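Local structure of cyclic nucleotide-binding domain (CNMP-BD) protein (3MDP) at residues Ala47-Leu52 / Tyr93-Ser98; Leu53-Val58 / Pro104-Asp109. The protein probably binds a cyclic nucleotide and may act as a transcription factor. All coordinates share one frame; numbering follows the deposited sequence. Where two conformers were deposited one is given.

From the N terminus, Ala-47 to Val-58 runs without a break through strand 49-55, its first half serving contact 1 and its second half contact 2. Contact 1 closes a loop of 40 residues back to the segment before strand 98-101, and contact 2 closes one of 45 residues onto strand 105-111. Since the four segments alternate along the chain, the two closures cross and do not nest. Strands 49-55 and 105-111 are antiparallel neighbours, so the contacts join directly: Asn-49 ND2 lies 2.7 Å from Asp-109 OD1, a probable hydrogen bond. Together they tie the 93-98 loop to one sheet of the double-stranded beta-helix.

Contact 1 (Ala47-Leu52 / Tyr93-Ser98); sequences ADNLML and YHYTSS
The ring of Tyr-95 carries Ala-47 on one face and meets Asn-49 O at its edge. Ala-47 CA sits over that face, displaced toward the rim on the CZ side, 3.7 Å from the ring centroid and close to the normal, which makes a CH-pi contact. Ala-47 CB packs beside it, 3.6 Å from Tyr-95 CE1. Phe-41 also stacks with this ring. Chi1 of -64° sets Tyr-95 CG anti to its carbonyl carbon, and from there the ring reaches across to the start of the strand.

At the far end of the ring Tyr-95 OH donates to Asn-49 O over 2.7 Å, in the carbonyl plane and on a lone pair. One water donates both to Asn-49 OD1 (2.8 Å) and to Tyr-95 OH (2.9 Å), bridging the amide to the phenol. The amide plane lies only 22° from the ring plane. The other end of that amide, Asn-49 ND2, is taken by Asp-109 of the adjoining strand. The backbones are joined by Ala-47 N, which donates to Tyr-93 O at 2.8 Å in a nearly straight bond (170°), the donor standing above the carbonyl plane. Tyr-95 thus holds the strand's entry by its face and its hydroxyl, while the Tyr-93 carbonyl holds Ala-47 N just before the strand.

Arg-116 of helix 112-121 reinforces this end of the contact through a salt bridge to Asp-48 and a cation-pi contact with Tyr-93. In the same loop Thr-96 belongs to the binding site of a succinate, probably from the crystallisation liquor, and it packs on His-142 of the second subunit. The contact therefore lays the loop between strands 83-84 and 98-101 against the beginning of strand 49-55, with helix 112-121 alongside.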
ATOM      1  N   ALA A  47     -14.072  -4.206  -7.190  1.00 12.82           N
ATOM      2  CA  ALA A  47     -12.740  -4.299  -7.768  1.00 12.30           C
ATOM      3  C   ALA A  47     -12.419  -5.759  -8.128  1.00 12.75           C
ATOM      4  O   ALA A  47     -11.801  -6.464  -7.358  1.00 17.37           O
ATOM      5  CB  ALA A  47     -11.682  -3.713  -6.812  1.00 10.72           C
ATOM      6  N   ASP A  48     -12.883  -6.203  -9.291  1.00 11.96           N
ATOM      7  CA  ASP A  48     -12.712  -7.584  -9.690  1.00 13.66           C
ATOM      8  C   ASP A  48     -11.553  -7.808 -10.673  1.00 14.52           C
ATOM      9  O   ASP A  48     -11.348  -8.944 -11.121  1.00 13.67           O
ATOM     10  CB  ASP A  48     -14.036  -8.115 -10.277  1.00 15.76           C
ATOM     11  CG  ASP A  48     -15.041  -8.501  -9.187  1.00 18.96           C
ATOM     12  OD1 ASP A  48     -14.626  -8.807  -8.051  1.00 19.28           O
ATOM     13  OD2 ASP A  48     -16.235  -8.503  -9.484  1.00 22.89           O
ATOM     14  N   ASN A  49     -10.785  -6.752 -10.972  1.00 14.52           N
ATOM     15  CA  ASN A  49      -9.670  -6.815 -11.932  1.00 15.23           C
ATOM     16  C   ASN A  49      -8.460  -6.013 -11.455  1.00 14.86           C
ATOM     17  O   ASN A  49      -8.577  -4.811 -11.173  1.00 14.14           O
ATOM     18  CB  ASN A  49     -10.110  -6.276 -13.288  1.00 15.97           C
ATOM     19  CG  ASN A  49     -11.281  -7.052 -13.872  1.00 20.88           C
ATOM     20  OD1 ASN A  49     -12.435  -6.796 -13.535  1.00 12.48           O
ATOM     21  ND2 ASN A  49     -10.984  -8.028 -14.729  1.00 17.01           N
ATOM     22  N   LEU A  50      -7.317  -6.697 -11.325  1.00 12.56           N
ATOM     23  CA  LEU A  50      -6.048  -6.062 -11.037  1.00 11.68           C
ATOM     24  C   LEU A  50      -5.317  -6.018 -12.389  1.00 11.76           C
ATOM     25  O   LEU A  50      -5.322  -7.002 -13.132  1.00 11.04           O
ATOM     26  CB  LEU A  50      -5.279  -6.867  -9.997  1.00 13.01           C
ATOM     27  CG  LEU A  50      -3.901  -6.312  -9.640  1.00 15.90           C
ATOM     28  CD1 LEU A  50      -4.059  -5.002  -8.882  1.00 16.74           C
ATOM     29  CD2 LEU A  50      -3.093  -7.327  -8.859  1.00 17.64           C
HETATM   30  N   MSE A  51      -4.762  -4.870 -12.735  0.70  9.49           N
HETATM   31  CA  MSE A  51      -4.114  -4.728 -14.038  0.70  9.64           C
HETATM   32  C   MSE A  51      -2.656  -4.323 -13.929  0.70  8.81           C
HETATM   33  O   MSE A  51      -2.265  -3.613 -13.004  0.70 10.07           O
HETATM   34  CB  MSE A  51      -4.888  -3.750 -14.918  0.70 10.38           C
HETATM   35  CG  MSE A  51      -6.151  -4.378 -15.418  0.70 13.66           C
HETATM   36 SE   MSE A  51      -7.302  -3.055 -16.180  0.53 12.35          SE
HETATM   37  CE  MSE A  51      -8.843  -4.189 -16.648  0.70 10.62           C
ATOM     38  N   LEU A  52      -1.855  -4.850 -14.843  1.00 11.27           N
ATOM     39  CA  LEU A  52      -0.451  -4.446 -15.045  1.00 12.51           C
ATOM     40  C   LEU A  52      -0.432  -3.756 -16.414  1.00 11.28           C
ATOM     41  O   LEU A  52      -0.896  -4.321 -17.399  1.00 10.17           O
ATOM     42  CB  LEU A  52       0.500  -5.655 -15.069  1.00 14.14           C
ATOM     43  CG  LEU A  52       1.922  -5.364 -15.589  1.00 17.43           C
ATOM     44  CD1 LEU A  52       2.716  -4.604 -14.537  1.00 16.56           C
ATOM     45  CD2 LEU A  52       2.609  -6.685 -15.990  1.00 15.39           C
ATOM     46  N   TYR A  93     -12.471  -3.487  -1.218  1.00 13.05           N
ATOM     47  CA  TYR A  93     -12.481  -4.090  -2.570  1.00 12.89           C
ATOM     48  C   TYR A  93     -13.429  -3.409  -3.571  1.00 11.12           C
ATOM     49  O   TYR A  93     -14.068  -4.067  -4.421  1.00 15.10           O
ATOM     50  CB  TYR A  93     -12.786  -5.593  -2.485  1.00 12.73           C
ATOM     51  CG  TYR A  93     -12.017  -6.371  -1.452  1.00 12.29           C
ATOM     52  CD1 TYR A  93     -10.613  -6.442  -1.494  1.00 13.73           C
ATOM     53  CD2 TYR A  93     -12.685  -7.113  -0.485  1.00 11.93           C
ATOM     54  CE1 TYR A  93      -9.906  -7.181  -0.553  1.00 16.82           C
ATOM     55  CE2 TYR A  93     -11.981  -7.856   0.465  1.00 16.85           C
ATOM     56  CZ  TYR A  93     -10.595  -7.893   0.407  1.00 16.18           C
ATOM     57  OH  TYR A  93      -9.901  -8.618   1.317  1.00 22.26           O
ATOM     58  N   HIS A  94     -13.511  -2.086  -3.486  1.00 11.91           N
ATOM     59  CA  HIS A  94     -14.209  -1.266  -4.469  1.00 12.48           C
ATOM     60  C   HIS A  94     -13.244  -0.208  -4.977  1.00 14.48           C
ATOM     61  O   HIS A  94     -12.432   0.318  -4.221  1.00 13.55           O
ATOM     62  CB  HIS A  94     -15.495  -0.648  -3.884  1.00 14.25           C
ATOM     63  CG  HIS A  94     -16.597  -1.645  -3.717  1.00 14.71           C
ATOM     64  ND1 HIS A  94     -16.550  -2.649  -2.771  1.00 19.64           N
ATOM     65  CD2 HIS A  94     -17.762  -1.814  -4.389  1.00 16.57           C
ATOM     66  CE1 HIS A  94     -17.640  -3.393  -2.870  1.00 20.27           C
ATOM     67  NE2 HIS A  94     -18.390  -2.908  -3.842  1.00 14.74           N
ATOM     68  N   TYR A  95     -13.265   0.050  -6.278  1.00 11.99           N
ATOM     69  CA  TYR A  95     -12.326   1.018  -6.847  1.00 14.28           C
ATOM     70  C   TYR A  95     -12.522   2.412  -6.230  1.00 15.19           C
ATOM     71  O   TYR A  95     -13.650   2.908  -6.095  1.00 15.64           O
ATOM     72  CB  TYR A  95     -12.469   1.067  -8.369  1.00 13.42           C
ATOM     73  CG  TYR A  95     -12.102  -0.223  -9.101  1.00 13.87           C
ATOM     74  CD1 TYR A  95     -10.828  -0.760  -9.008  1.00 16.11           C
ATOM     75  CD2 TYR A  95     -13.024  -0.871  -9.940  1.00 13.69           C
ATOM     76  CE1 TYR A  95     -10.483  -1.897  -9.685  1.00 10.87           C
ATOM     77  CE2 TYR A  95     -12.685  -2.022 -10.627  1.00 14.78           C
ATOM     78  CZ  TYR A  95     -11.415  -2.526 -10.518  1.00 15.51           C
ATOM     79  OH  TYR A  95     -11.080  -3.686 -11.199  1.00 13.17           O
ATOM     80  N   THR A  96     -11.412   3.040  -5.856  1.00 14.42           N
ATOM     81  CA  THR A  96     -11.441   4.344  -5.193  1.00 14.96           C
ATOM     82  C   THR A  96     -11.285   5.463  -6.217  1.00 13.96           C
ATOM     83  O   THR A  96     -11.405   6.654  -5.899  1.00 14.74           O
ATOM     84  CB  THR A  96     -10.334   4.441  -4.112  1.00 16.47           C
ATOM     85  OG1 THR A  96      -9.054   4.151  -4.706  1.00 15.10           O
ATOM     86  CG2 THR A  96     -10.622   3.451  -2.953  1.00 14.25           C
ATOM     87  N   SER A  97     -11.033   5.076  -7.461  1.00 13.29           N
ATOM     88  CA  SER A  97     -10.978   6.026  -8.557  1.00 13.70           C
ATOM     89  C   SER A  97     -11.373   5.307  -9.823  1.00 14.82           C
ATOM     90  O   SER A  97     -11.411   4.084  -9.846  1.00 16.24           O
ATOM     91  CB  SER A  97      -9.560   6.613  -8.653  1.00 16.19           C
ATOM     92  OG  SER A  97      -8.625   5.628  -9.045  1.00 20.70           O
ATOM     93  N   SER A  98     -11.690   6.063 -10.871  1.00 15.31           N
ATOM     94  CA  SER A  98     -11.873   5.503 -12.182  1.00 15.29           C
ATOM     95  C   SER A  98     -10.528   5.483 -12.899  1.00 16.81           C
ATOM     96  O   SER A  98      -9.592   6.166 -12.476  1.00 15.30           O
ATOM     97  CB  SER A  98     -12.902   6.303 -12.979  1.00 16.70           C
ATOM     98  OG  SER A  98     -14.154   6.328 -12.302  1.00 13.49           O
TER
HETATM   99  O   HOH W   1     -12.627  -3.957 -13.618  1.00 41.29           O

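Contact 2 (Leu53-Val58 / Pro104-Asp109); sequences LLEGGV and PVRVVD. With EDO (1,2-ethanediol), chain C.
Glu-55 and Arg-106 meet because Glu-55 runs extended, CG anti to its backbone N (chi1 -179°), while Arg-106 bends at chi3 (-66°), which turns its NE toward the glutamate. Glu-55 OE1 lies at the guanidinium edge and takes both Arg-106 NE, at 2.6 Å, and Arg-106 NH2, at 3.0 Å. This side-on salt bridge leaves the carboxylate and guanidinium planes 62° apart. Leu-54 CB lies over one face of the guanidinium, whose NH1 has a second acid partner, Glu-31. Farther along, Leu-54 CD1 touches Val-108 CG2. Arg-106 O accepts from two successive amides, Leu-54 N (2.8 Å) and Glu-55 N (3.2 Å), and Arg-106 N donates back to Glu-55 O.

On the other face of the sheet Leu-53 CD1 packs 3.7 Å from Val-105 CG1 and also against Val-107, with Phe-84 adjoining. Gly-56 CA makes a CA-H...O contact of 3.3 Å with Pro-104 O. A CB here would run into that carbonyl, and the backbone angles by themselves call for glycine. Leu-54 and Glu-55 opposite Arg-106 form a classic beta bulge, here in the antiparallel pair 49-55 and 105-111 of the double-stranded beta-helix.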
ATOM      1  N   LEU A  53       0.019  -2.515 -16.449  1.00 11.02           N
ATOM      2  CA  LEU A  53       0.095  -1.769 -17.699  1.00 12.00           C
ATOM      3  C   LEU A  53       1.313  -2.201 -18.495  1.00 11.41           C
ATOM      4  O   LEU A  53       2.441  -2.088 -18.039  1.00 12.36           O
ATOM      5  CB  LEU A  53       0.120  -0.274 -17.413  1.00 13.45           C
ATOM      6  CG  LEU A  53       0.024   0.660 -18.614  1.00 15.39           C
ATOM      7  CD1 LEU A  53      -1.233   0.395 -19.472  1.00 10.43           C
ATOM      8  CD2 LEU A  53       0.111   2.102 -18.126  1.00  9.12           C
ATOM      9  N   LEU A  54       1.073  -2.721 -19.685  1.00 11.83           N
ATOM     10  CA  LEU A  54       2.155  -3.164 -20.570  1.00 11.39           C
ATOM     11  C   LEU A  54       2.577  -2.102 -21.565  1.00 12.43           C
ATOM     12  O   LEU A  54       3.763  -1.991 -21.891  1.00 12.17           O
ATOM     13  CB  LEU A  54       1.748  -4.409 -21.328  1.00  9.24           C
ATOM     14  CG  LEU A  54       1.392  -5.645 -20.501  1.00  9.75           C
ATOM     15  CD1 LEU A  54       0.832  -6.718 -21.402  1.00 11.06           C
ATOM     16  CD2 LEU A  54       2.641  -6.158 -19.725  1.00 12.44           C
ATOM     17  N   GLU A  55       1.610  -1.338 -22.052  1.00 12.83           N
ATOM     18  CA  GLU A  55       1.840  -0.361 -23.088  1.00 14.08           C
ATOM     19  C   GLU A  55       0.766   0.710 -22.988  1.00 13.22           C
ATOM     20  O   GLU A  55      -0.383   0.411 -22.654  1.00 12.74           O
ATOM     21  CB  GLU A  55       1.777  -1.033 -24.469  1.00 17.84           C
ATOM     22  CG  GLU A  55       2.041  -0.089 -25.632  1.00 25.34           C
ATOM     23  CD  GLU A  55       1.634  -0.692 -26.959  1.00 31.59           C
ATOM     24  OE1 GLU A  55       1.602  -1.940 -27.054  1.00 28.17           O
ATOM     25  OE2 GLU A  55       1.333   0.082 -27.893  1.00 35.31           O
ATOM     26  N   GLY A  56       1.170   1.956 -23.255  1.00 11.84           N
ATOM     27  CA  GLY A  56       0.284   3.103 -23.263  1.00  9.90           C
ATOM     28  C   GLY A  56       0.289   3.901 -21.977  1.00 11.36           C
ATOM     29  O   GLY A  56       1.323   4.053 -21.309  1.00 10.40           O
ATOM     30  N   GLY A  57      -0.874   4.438 -21.631  1.00 12.39           N
ATOM     31  CA  GLY A  57      -0.956   5.376 -20.529  1.00 11.71           C
ATOM     32  C   GLY A  57      -2.340   5.282 -19.927  1.00 11.30           C
ATOM     33  O   GLY A  57      -3.327   5.144 -20.646  1.00 11.64           O
ATOM     34  N   VAL A  58      -2.399   5.401 -18.606  0.50  9.74           N
ATOM     35  CA  VAL A  58      -3.654   5.387 -17.876  0.50  9.32           C
ATOM     36  C   VAL A  58      -3.714   6.550 -16.902  0.50 10.49           C
ATOM     37  O   VAL A  58      -2.717   6.897 -16.248  0.50 10.20           O
ATOM     38  CB  VAL A  58      -3.867   4.051 -17.143  0.50  8.21           C
ATOM     39  CG1 VAL A  58      -4.918   4.187 -16.014  0.50  6.56           C
ATOM     40  CG2 VAL A  58      -4.270   2.959 -18.140  0.50  8.47           C
ATOM     41  N   PRO A 104      -3.296   4.314 -26.698  1.00 13.05           N
ATOM     42  CA  PRO A 104      -3.723   2.922 -26.854  1.00 13.80           C
ATOM     43  C   PRO A 104      -3.067   2.063 -25.772  1.00 11.97           C
ATOM     44  O   PRO A 104      -1.871   2.175 -25.545  1.00 13.13           O
ATOM     45  CB  PRO A 104      -3.283   2.566 -28.283  1.00 13.53           C
ATOM     46  CG  PRO A 104      -3.234   3.942 -29.025  1.00 15.00           C
ATOM     47  CD  PRO A 104      -2.785   4.913 -27.954  1.00 14.03           C
ATOM     48  N   VAL A 105      -3.869   1.263 -25.070  1.00 13.82           N
ATOM     49  CA  VAL A 105      -3.417   0.556 -23.865  1.00 13.21           C
ATOM     50  C   VAL A 105      -3.463  -0.968 -24.069  1.00 12.33           C
ATOM     51  O   VAL A 105      -4.414  -1.489 -24.660  1.00 13.83           O
ATOM     52  CB  VAL A 105      -4.269   0.976 -22.661  1.00 14.90           C
ATOM     53  CG1 VAL A 105      -4.289  -0.101 -21.538  1.00 13.88           C
ATOM     54  CG2 VAL A 105      -3.795   2.324 -22.114  1.00 10.89           C
ATOM     55  N   ARG A 106      -2.409  -1.650 -23.618  1.00 13.90           N
ATOM     56  CA  ARG A 106      -2.434  -3.102 -23.359  1.00 14.84           C
ATOM     57  C   ARG A 106      -2.092  -3.360 -21.891  1.00 12.59           C
ATOM     58  O   ARG A 106      -1.172  -2.744 -21.317  1.00 12.04           O
ATOM     59  CB  ARG A 106      -1.427  -3.868 -24.214  1.00 16.73           C
ATOM     60  CG  ARG A 106      -1.700  -3.846 -25.698  1.00 24.74           C
ATOM     61  CD  ARG A 106      -0.743  -4.774 -26.488  1.00 26.72           C
ATOM     62  NE  ARG A 106       0.640  -4.291 -26.412  1.00 24.46           N
ATOM     63  CZ  ARG A 106       1.644  -4.879 -25.755  1.00 25.80           C
ATOM     64  NH1 ARG A 106       1.492  -6.032 -25.114  1.00 26.72           N
ATOM     65  NH2 ARG A 106       2.841  -4.314 -25.766  1.00 27.15           N
ATOM     66  N   VAL A 107      -2.822  -4.294 -21.310  1.00 14.28           N
ATOM     67  CA  VAL A 107      -2.647  -4.685 -19.919  1.00 13.29           C
ATOM     68  C   VAL A 107      -2.653  -6.207 -19.792  1.00 14.27           C
ATOM     69  O   VAL A 107      -3.122  -6.916 -20.685  1.00 16.01           O
ATOM     70  CB  VAL A 107      -3.772  -4.146 -19.010  1.00 11.44           C
ATOM     71  CG1 VAL A 107      -3.882  -2.626 -19.079  1.00 10.40           C
ATOM     72  CG2 VAL A 107      -5.186  -4.807 -19.358  1.00 14.54           C
ATOM     73  N   VAL A 108      -2.058  -6.680 -18.697  1.00 13.72           N
ATOM     74  CA  VAL A 108      -2.376  -7.947 -18.123  1.00 12.89           C
ATOM     75  C   VAL A 108      -3.531  -7.718 -17.146  1.00 12.88           C
ATOM     76  O   VAL A 108      -3.403  -6.944 -16.177  1.00 13.21           O
ATOM     77  CB  VAL A 108      -1.210  -8.570 -17.345  1.00 12.57           C
ATOM     78  CG1 VAL A 108      -1.660  -9.961 -16.885  1.00 13.00           C
ATOM     79  CG2 VAL A 108       0.038  -8.686 -18.264  1.00 11.96           C
ATOM     80  N   ASP A 109      -4.650  -8.376 -17.429  1.00 12.16           N
ATOM     81  CA  ASP A 109      -5.867  -8.307 -16.610  1.00 13.83           C
ATOM     82  C   ASP A 109      -5.963  -9.578 -15.752  1.00 12.83           C
ATOM     83  O   ASP A 109      -6.103 -10.689 -16.261  1.00 15.46           O
ATOM     84  CB  ASP A 109      -7.073  -8.159 -17.552  1.00 15.08           C
ATOM     85  CG  ASP A 109      -8.421  -8.046 -16.834  1.00 22.53           C
ATOM     86  OD1 ASP A 109      -8.464  -7.977 -15.605  1.00 23.74           O
ATOM     87  OD2 ASP A 109      -9.459  -8.062 -17.544  1.00 27.25           O
TER
HETATM   88  C1  EDO C 143      -9.940 -11.031 -15.602  1.00 41.56           C
HETATM   89  O1  EDO C 143     -10.969 -11.860 -15.032  1.00 39.10           O
HETATM   90  C2  EDO C 143      -9.260 -11.741 -16.759  1.00 39.05           C
HETATM   91  O2  EDO C 143      -8.257 -12.581 -16.215  1.00 37.23           O
HETATM   92  O   HOH W   2       0.118   3.036 -27.023  1.00 17.39           O